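Side-chain contact in factor H binding protein (Treponema denticola, PDB 3R15), which binds factor H, a regulator of host complement, and is probably a lipoprotein anchored at the surface of the spirochaete: residues 49-54 and 63-68. Sequence-based numbering, arbitrary orientation.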
ATOM      1  N   ASP A  49      -1.001 -11.047  -0.594  1.00 15.54           N
ATOM      2  CA  ASP A  49       0.044 -11.253  -1.596  1.00 18.19           C
ATOM      3  C   ASP A  49       0.669  -9.916  -1.999  1.00 16.81           C
ATOM      4  O   ASP A  49       1.894  -9.809  -2.172  1.00 16.47           O
ATOM      5  CB  ASP A  49      -0.529 -11.941  -2.845  1.00 19.45           C
ATOM      6  CG  ASP A  49      -0.906 -13.396  -2.605  1.00 23.28           C
ATOM      7  OD1 ASP A  49      -0.476 -13.984  -1.586  1.00 27.51           O
ATOM      8  OD2 ASP A  49      -1.620 -13.948  -3.467  1.00 28.32           O
ATOM      9  N   MET A  50      -0.182  -8.903  -2.166  1.00 14.76           N
ATOM     10  CA  MET A  50       0.263  -7.574  -2.567  1.00 16.39           C
ATOM     11  C   MET A  50       1.202  -6.984  -1.522  1.00 15.51           C
ATOM     12  O   MET A  50       2.229  -6.384  -1.849  1.00 15.59           O
ATOM     13  CB  MET A  50      -0.942  -6.646  -2.735  1.00 17.70           C
ATOM     14  CG  MET A  50      -0.574  -5.201  -3.053  1.00 16.16           C
ATOM     15  SD  MET A  50      -2.070  -4.181  -3.068  1.00 19.51           S
ATOM     16  CE  MET A  50      -2.376  -4.053  -1.333  1.00 18.88           C
ATOM     17  N   LEU A  51       0.838  -7.135  -0.255  1.00 16.47           N
ATOM     18  CA  LEU A  51       1.671  -6.607   0.813  1.00 17.25           C
ATOM     19  C   LEU A  51       3.056  -7.226   0.784  1.00 15.51           C
ATOM     20  O   LEU A  51       4.036  -6.521   0.979  1.00 16.13           O
ATOM     21  CB  LEU A  51       1.037  -6.853   2.183  1.00 18.92           C
ATOM     22  CG  LEU A  51      -0.179  -5.976   2.471  1.00 22.84           C
ATOM     23  CD1 LEU A  51      -0.931  -6.572   3.637  1.00 22.19           C
ATOM     24  CD2 LEU A  51       0.279  -4.569   2.796  1.00 22.81           C
ATOM     25  N   ALA A  52       3.142  -8.541   0.570  1.00 15.26           N
ATOM     26  CA  ALA A  52       4.443  -9.205   0.525  1.00 17.35           C
ATOM     27  C   ALA A  52       5.277  -8.699  -0.654  1.00 16.43           C
ATOM     28  O   ALA A  52       6.490  -8.468  -0.538  1.00 17.74           O
ATOM     29  CB  ALA A  52       4.268 -10.710   0.443  1.00 16.29           C
ATOM     30  N   GLU A  53       4.613  -8.525  -1.788  1.00 15.76           N
ATOM     31  CA  GLU A  53       5.268  -8.044  -2.994  1.00 16.15           C
ATOM     32  C   GLU A  53       5.837  -6.645  -2.767  1.00 17.35           C
ATOM     33  O   GLU A  53       7.036  -6.399  -2.960  1.00 17.39           O
ATOM     34  CB  GLU A  53       4.251  -8.028  -4.148  1.00 15.09           C
ATOM     35  CG  GLU A  53       4.770  -7.386  -5.414  1.00 19.65           C
ATOM     36  CD  GLU A  53       3.703  -7.280  -6.485  1.00 20.59           C
ATOM     37  OE1 GLU A  53       2.566  -7.756  -6.259  1.00 19.86           O
ATOM     38  OE2 GLU A  53       4.006  -6.713  -7.556  1.00 22.06           O
ATOM     39  N   ILE A  54       4.981  -5.718  -2.353  1.00 15.22           N
ATOM     40  CA  ILE A  54       5.435  -4.335  -2.147  1.00 14.10           C
ATOM     41  C   ILE A  54       6.425  -4.195  -0.969  1.00 15.83           C
ATOM     42  O   ILE A  54       7.364  -3.408  -1.038  1.00 17.09           O
ATOM     43  CB  ILE A  54       4.253  -3.337  -2.034  1.00 17.98           C
ATOM     44  CG1 ILE A  54       4.730  -1.905  -2.280  1.00 19.53           C
ATOM     45  CG2 ILE A  54       3.582  -3.419  -0.675  1.00 18.34           C
ATOM     46  CD1 ILE A  54       5.096  -1.622  -3.740  1.00 22.61           C
ATOM     47  N   TYR A  63      12.034   0.794   4.494  1.00 16.74           N
ATOM     48  CA  TYR A  63      10.746   1.060   5.129  1.00 18.04           C
ATOM     49  C   TYR A  63       9.793  -0.088   4.829  1.00 15.42           C
ATOM     50  O   TYR A  63      10.111  -0.951   4.021  1.00 15.68           O
ATOM     51  CB  TYR A  63      10.163   2.425   4.693  1.00 19.55           C
ATOM     52  CG  TYR A  63       9.327   2.398   3.429  1.00 17.10           C
ATOM     53  CD1 TYR A  63       9.917   2.262   2.169  1.00 16.28           C
ATOM     54  CD2 TYR A  63       7.941   2.526   3.498  1.00 17.53           C
ATOM     55  CE1 TYR A  63       9.137   2.235   1.013  1.00 18.95           C
ATOM     56  CE2 TYR A  63       7.163   2.512   2.357  1.00 17.41           C
ATOM     57  CZ  TYR A  63       7.755   2.362   1.122  1.00 17.60           C
ATOM     58  OH  TYR A  63       6.955   2.336  -0.003  1.00 18.54           O
ATOM     59  N   GLN A  64       8.641  -0.097   5.496  1.00 16.57           N
ATOM     60  CA  GLN A  64       7.601  -1.103   5.273  1.00 16.27           C
ATOM     61  C   GLN A  64       6.241  -0.429   5.250  1.00 15.22           C
ATOM     62  O   GLN A  64       6.077   0.661   5.782  1.00 16.98           O
ATOM     63  CB  GLN A  64       7.613  -2.137   6.401  1.00 17.20           C
ATOM     64  CG  GLN A  64       8.829  -3.044   6.401  1.00 14.59           C
ATOM     65  CD  GLN A  64       8.818  -4.036   5.255  1.00 14.87           C
ATOM     66  OE1 GLN A  64       8.293  -5.141   5.380  1.00 15.12           O
ATOM     67  NE2 GLN A  64       9.409  -3.648   4.130  1.00 16.06           N
ATOM     68  N   ILE A  65       5.268  -1.088   4.629  1.00 14.72           N
ATOM     69  CA  ILE A  65       3.885  -0.623   4.644  1.00 15.34           C
ATOM     70  C   ILE A  65       3.101  -1.579   5.529  1.00 18.20           C
ATOM     71  O   ILE A  65       3.235  -2.804   5.407  1.00 18.22           O
ATOM     72  CB  ILE A  65       3.308  -0.615   3.224  1.00 17.24           C
ATOM     73  CG1 ILE A  65       4.040   0.437   2.380  1.00 20.39           C
ATOM     74  CG2 ILE A  65       1.792  -0.361   3.236  1.00 18.20           C
ATOM     75  CD1 ILE A  65       3.846   0.289   0.884  1.00 23.31           C
ATOM     76  N   VAL A  66       2.318  -1.019   6.445  1.00 17.71           N
ATOM     77  CA  VAL A  66       1.594  -1.818   7.419  1.00 18.36           C
ATOM     78  C   VAL A  66       0.102  -1.686   7.173  1.00 16.65           C
ATOM     79  O   VAL A  66      -0.414  -0.577   7.062  1.00 18.99           O
ATOM     80  CB  VAL A  66       1.931  -1.382   8.860  1.00 21.41           C
ATOM     81  CG1 VAL A  66       1.139  -2.205   9.864  1.00 23.03           C
ATOM     82  CG2 VAL A  66       3.431  -1.537   9.123  1.00 21.45           C
ATOM     83  N   ASP A  67      -0.587  -2.814   7.078  1.00 17.71           N
ATOM     84  CA  ASP A  67      -2.022  -2.781   6.848  1.00 15.99           C
ATOM     85  C   ASP A  67      -2.701  -2.652   8.212  1.00 16.59           C
ATOM     86  O   ASP A  67      -2.572  -3.533   9.056  1.00 17.73           O
ATOM     87  CB  ASP A  67      -2.453  -4.069   6.144  1.00 16.21           C
ATOM     88  CG  ASP A  67      -3.916  -4.068   5.744  1.00 16.90           C
ATOM     89  OD1 ASP A  67      -4.652  -3.143   6.128  1.00 17.82           O
ATOM     90  OD2 ASP A  67      -4.329  -5.004   5.034  1.00 17.24           O
ATOM     91  N   LYS A  68      -3.404  -1.543   8.423  1.00 18.51           N
ATOM     92  CA  LYS A  68      -4.092  -1.308   9.687  1.00 20.17           C
ATOM     93  C   LYS A  68      -5.428  -2.041   9.770  1.00 20.66           C
ATOM     94  O   LYS A  68      -6.053  -2.076  10.834  1.00 21.84           O
ATOM     95  CB  LYS A  68      -4.271   0.193   9.950  1.00 22.71           C
TER
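CD1 of Leu51 rests against the CB and OD2 side of Asp67. It lies 3.9 Å from CB of Asp67 and 4.0 Å from OD2 of Asp67, about 1.1 Å out of the carboxylate plane and not over a face. The motif is a helix packed along one strand of a two-stranded antiparallel sheet. The segments of helix 44-59 and strand 63-67 run antiparallel, with 168° between their axes, and the axes approach to 8.9 Å. The chain reverses direction between them. The side chains of Leu51 and Asp67 cross at about a right angle. The far oxygen, OD1, forms a salt bridge with NE of Arg86 and also accepts a hydrogen bond from the backbone N of Lys69. These bonds should restrict rotation of the carboxylate and favour its charged form.

Leu51 and Ile54, one helical turn apart, carry the helix side. CG1 and CG2 of Ile54 both lie 4.0 Å from CD1 of Ile65, so the tip of Ile65 meets both branches. In Ile65, CG1 lies anti to the carbonyl carbon (chi1 -66°), and with an extended chi2 (164°) this carries CD1 to the helix. CG2 of the same residue is a looser neighbour, 4.5 Å from CD2 of Leu51. Phe29 of helix 20-36 touches both isoleucines. Phe87 of strand 87-91 touches Leu51, Ile65 and Asp67. The cluster around Leu51, Ile54, Ile65 and the CB of Asp67 joins helices 44-59 and 20-36 to the two-stranded sheet.

Polar links tie the start of the strand to the helix. OD1 of Asn55 accepts a hydrogen bond from the N of Ile65, and the backbone O of Asn55 accepts one from NE2 of Gln64. That same NE2 also donates a nearly straight hydrogen bond, 2.8 Å, to the O of Tyr63, which sits near the plane of the Gln64 amide.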